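Local coordinates for FAD dependent oxidoreductase domain-containing protein (Deinococcus radiodurans R1, PDB 3C4N) that is of uncertain function but probably acts as an FAD-dependent oxidoreductase, and binds ADP in this crystal form, at the interface of chains A and B. Coordinates in Å, arbitrary orientation; residue numbers count along the deposited sequence, not the author numbering. Chains: chain A/B, Uncharacterized protein DR_0571.

Contact 1: the interface of chains A and B. Residues chain A 189, 191-192; chain B 189, 191-192.
A:Leu191 and B:Leu191 meet tip to tip in a homodimer-type contact of this probable FAD-dependent oxidoreductase, a member of the ETF-QO/FixC family. They sit in the turn that follows strand 188-190 in each chain. A two-fold axis relates the chains, so A:Leu191 touches its own copy, B:Leu191. CD1 of A:Leu191 lies 3.5 Å from CD1 of B:Leu191. The two side chains pass at about a right angle, and the methyl ends do the touching. CG of each leucine stands anti to its carbonyl carbon (chi1 -57°), which sends the branch towards the partner chain. The same CD1 methyl also serves a second neighbour. CD1 of A:Leu189 comes to 3.6 Å from CD1 of B:Leu191, and the twin pair repeats this. Four leucine methyls therefore gather near the axis as a small apolar cluster. A:Leu189 and B:Leu189 give it little surface. A:Leu191 and B:Leu191 give most of it.

A:Asn192 and B:Asn192 bury nearly as much surface as A:Leu191 and B:Leu191. Their backbones have phi and psi near 42°, a left-handed conformation that asparagine tolerates well. The side chains of A:Asn192 and B:Asn192 run past each other in opposite directions, with their amide planes 85° apart. OD1 of A:Asn192 is modelled 3.2 Å from OD1 of B:Asn192. As built, these two acceptors clash and make no hydrogen bond, so the O and N assignment of one amide may be in doubt.

Water links the polar parts. Water 2 lies 3.2 Å from OD1 of A:Asn192. The backbone N of B:Leu191 gives it a hydrogen bond of 3.2 Å. Water 1 makes the twin bridge, from N of A:Leu191 to OD1 of B:Asn192. Each bridge ties the backbone of one turn to the amide tip of the other. The pairing may belong to the crystal only.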
# COMPACT_ATOMS: atom_id res chain seq x y z
N LEU A 189 -0.40 -6.40 -0.51
CA LEU A 189 -0.93 -5.29 -1.29
C LEU A 189 -0.24 -5.17 -2.63
O LEU A 189 0.98 -5.16 -2.72
CB LEU A 189 -0.79 -3.98 -0.51
CG LEU A 189 -1.39 -2.67 -1.07
CD1 LEU A 189 -0.51 -2.11 -2.16
CD2 LEU A 189 -2.80 -2.91 -1.55
N LEU A 191 -0.66 -2.72 -6.03
CA LEU A 191 -1.34 -1.61 -6.68
C LEU A 191 -0.92 -1.52 -8.13
O LEU A 191 -0.04 -2.27 -8.58
CB LEU A 191 -1.01 -0.30 -5.97
CG LEU A 191 -1.35 -0.26 -4.48
CD1 LEU A 191 -0.81 1.02 -3.86
CD2 LEU A 191 -2.86 -0.33 -4.29
N ASN A 192 -1.54 -0.60 -8.87
CA ASN A 192 -1.24 -0.39 -10.28
C ASN A 192 -1.05 -1.71 -11.02
O ASN A 192 -0.15 -1.85 -11.85
CB ASN A 192 0.01 0.48 -10.40
CG ASN A 192 -0.06 1.73 -9.51
OD1 ASN A 192 0.57 1.78 -8.44
ND2 ASN A 192 -0.82 2.72 -9.94
N LEU B 189 0.31 6.36 0.93
CA LEU B 189 1.16 5.40 0.25
C LEU B 189 1.10 5.55 -1.26
O LEU B 189 0.02 5.61 -1.85
CB LEU B 189 0.76 3.97 0.64
CG LEU B 189 1.59 2.77 0.15
CD1 LEU B 189 1.28 2.46 -1.30
CD2 LEU B 189 3.06 3.04 0.35
N LEU B 191 2.99 3.76 -4.55
CA LEU B 191 3.92 2.77 -5.06
C LEU B 191 4.14 2.98 -6.56
O LEU B 191 3.51 3.83 -7.18
CB LEU B 191 3.37 1.37 -4.81
CG LEU B 191 3.07 1.03 -3.35
CD1 LEU B 191 2.38 -0.32 -3.27
CD2 LEU B 191 4.36 1.03 -2.55
N ASN B 192 5.05 2.18 -7.12
CA ASN B 192 5.38 2.25 -8.54
C ASN B 192 5.46 3.69 -9.03
O ASN B 192 4.99 4.03 -10.12
CB ASN B 192 4.34 1.46 -9.34
CG ASN B 192 4.08 0.08 -8.75
OD1 ASN B 192 3.07 -0.14 -8.06
ND2 ASN B 192 4.99 -0.85 -8.99
O HOH W 1 2.42 -2.80 -6.29
O HOH W 2 0.22 4.02 -6.12

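Contact 2: the interface of chains A and B. Residues chain A 183-184, 186-187; chain B 114, 180-181, 183.
B:Gln180 lies along the C-terminal end of A:Ile183's helix, in the two-fold interface of this ETF-QO/FixC family flavoprotein. Both residues belong to helix 171-183 of their own chains, so helix end meets helix end. The pairing in the crystal need not be the physiological one.

The apolar part centres on the isoleucines. CG2 of A:Ile183 touches CD1 of B:Ile183 at 3.7 Å. The reverse pair, CD1 of A:Ile183 with CG2 of B:Ile183, is equally close. The side chains cross at about a right angle, each giving its CG2 to the other's CD1 and its CD1 to the other's CG2. CG2 of A:Ile183 also rests 3.9 Å from CA of B:Gln180, against the flank of the partner helix.

Close packing of polar groups without direct bonding makes the second part. B:Gln180 is extended beyond CG (chi2 -177°), which carries its amide along the turn that ends the A helix. The carbonyl O of A:Ile183 lies over the face of this amide, 3.4 Å from CD of B:Gln180. CA of A:Gly186 approaches from the same side and is 3.5 Å from NE2 of B:Gln180. The lack of a side chain there may let the flat amide come near. A:Gly186 has a positive phi of 87°, a shape that suits glycine.

Water supplies the polar link. NE2 of B:Gln180 donates to water 3 at 3.2 Å, nearly straight at 167°. That water lies 2.8 Å from the carbonyl O of A:Ala187. An alanine in place of B:Gln180 would probably open a gap over the A:Ile183 carbonyl and A:Gly186, and leave water 3 without its amide donor.

At the margin, NZ of B:Lys114 stands 3.5 Å from the carbonyl O of A:Gly184, too far for a bond. Any attraction there would be a weak, long-range one.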
# COMPACT_ATOMS: atom_id res chain seq x y z
N ILE A 183 -4.10 -3.71 5.59
CA ILE A 183 -2.66 -3.75 5.34
C ILE A 183 -1.90 -3.84 6.66
O ILE A 183 -0.90 -4.55 6.76
CB ILE A 183 -2.17 -2.49 4.61
CG1 ILE A 183 -2.74 -2.45 3.18
CG2 ILE A 183 -0.67 -2.46 4.61
CD1 ILE A 183 -2.72 -1.07 2.53
N GLY A 184 -2.39 -3.12 7.66
CA GLY A 184 -1.75 -3.15 8.97
C GLY A 184 -2.00 -4.48 9.62
O GLY A 184 -1.47 -4.77 10.69
N GLY A 186 -1.51 -7.34 7.91
CA GLY A 186 -0.80 -8.33 7.13
C GLY A 186 -1.40 -8.71 5.79
O GLY A 186 -1.15 -9.79 5.25
N ALA A 187 -2.22 -7.82 5.24
CA ALA A 187 -2.82 -8.10 3.95
C ALA A 187 -1.78 -7.75 2.88
O ALA A 187 -1.17 -6.68 2.93
CB ALA A 187 -4.07 -7.25 3.75
N LYS B 114 3.11 -7.06 16.87
CA LYS B 114 3.14 -7.91 15.69
C LYS B 114 4.21 -8.99 15.80
O LYS B 114 5.01 -9.00 16.74
CB LYS B 114 3.37 -7.07 14.43
CG LYS B 114 2.20 -6.18 14.02
CD LYS B 114 0.99 -7.03 13.65
CE LYS B 114 -0.15 -6.21 13.06
NZ LYS B 114 -0.93 -5.45 14.05
N GLN B 180 3.68 -1.66 6.70
CA GLN B 180 2.32 -2.00 7.05
C GLN B 180 1.78 -1.17 8.20
O GLN B 180 0.74 -0.52 8.08
CB GLN B 180 2.22 -3.49 7.37
CG GLN B 180 2.38 -4.33 6.13
CD GLN B 180 2.22 -5.79 6.40
OE1 GLN B 180 2.61 -6.29 7.45
NE2 GLN B 180 1.64 -6.51 5.43
N GLN B 181 2.51 -1.20 9.31
CA GLN B 181 2.16 -0.46 10.51
C GLN B 181 2.05 1.05 10.23
O GLN B 181 1.18 1.73 10.78
CB GLN B 181 3.20 -0.70 11.61
CG GLN B 181 3.11 -2.05 12.31
CD GLN B 181 1.70 -2.37 12.78
OE1 GLN B 181 0.91 -2.97 12.05
NE2 GLN B 181 1.37 -1.96 14.00
N ILE B 183 1.25 2.42 7.39
CA ILE B 183 0.04 2.56 6.58
C ILE B 183 -1.20 2.44 7.46
O ILE B 183 -2.19 3.15 7.27
CB ILE B 183 -0.05 1.48 5.49
CG1 ILE B 183 1.05 1.70 4.45
CG2 ILE B 183 -1.41 1.53 4.87
CD1 ILE B 183 1.35 0.46 3.60
O HOH W 3 1.14 -5.09 2.60

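The C-alpha centres of contact 1 and contact 2 are about 14 Å apart. They have no residue position in common, but they draw on one short stretch of each chain. Contact 2 uses the end of helix 171-183 and the loop after it. Contact 1 uses strand 188-190 and the turn that follows. Only B:Lys114 of contact 2 comes from a distant part of the sequence. Both are parts of a single two-fold interface, and in each a residue meets its own copy. Together they suggest that this helix-loop-strand segment contributes to the pairing of the two chains in the deposited assembly.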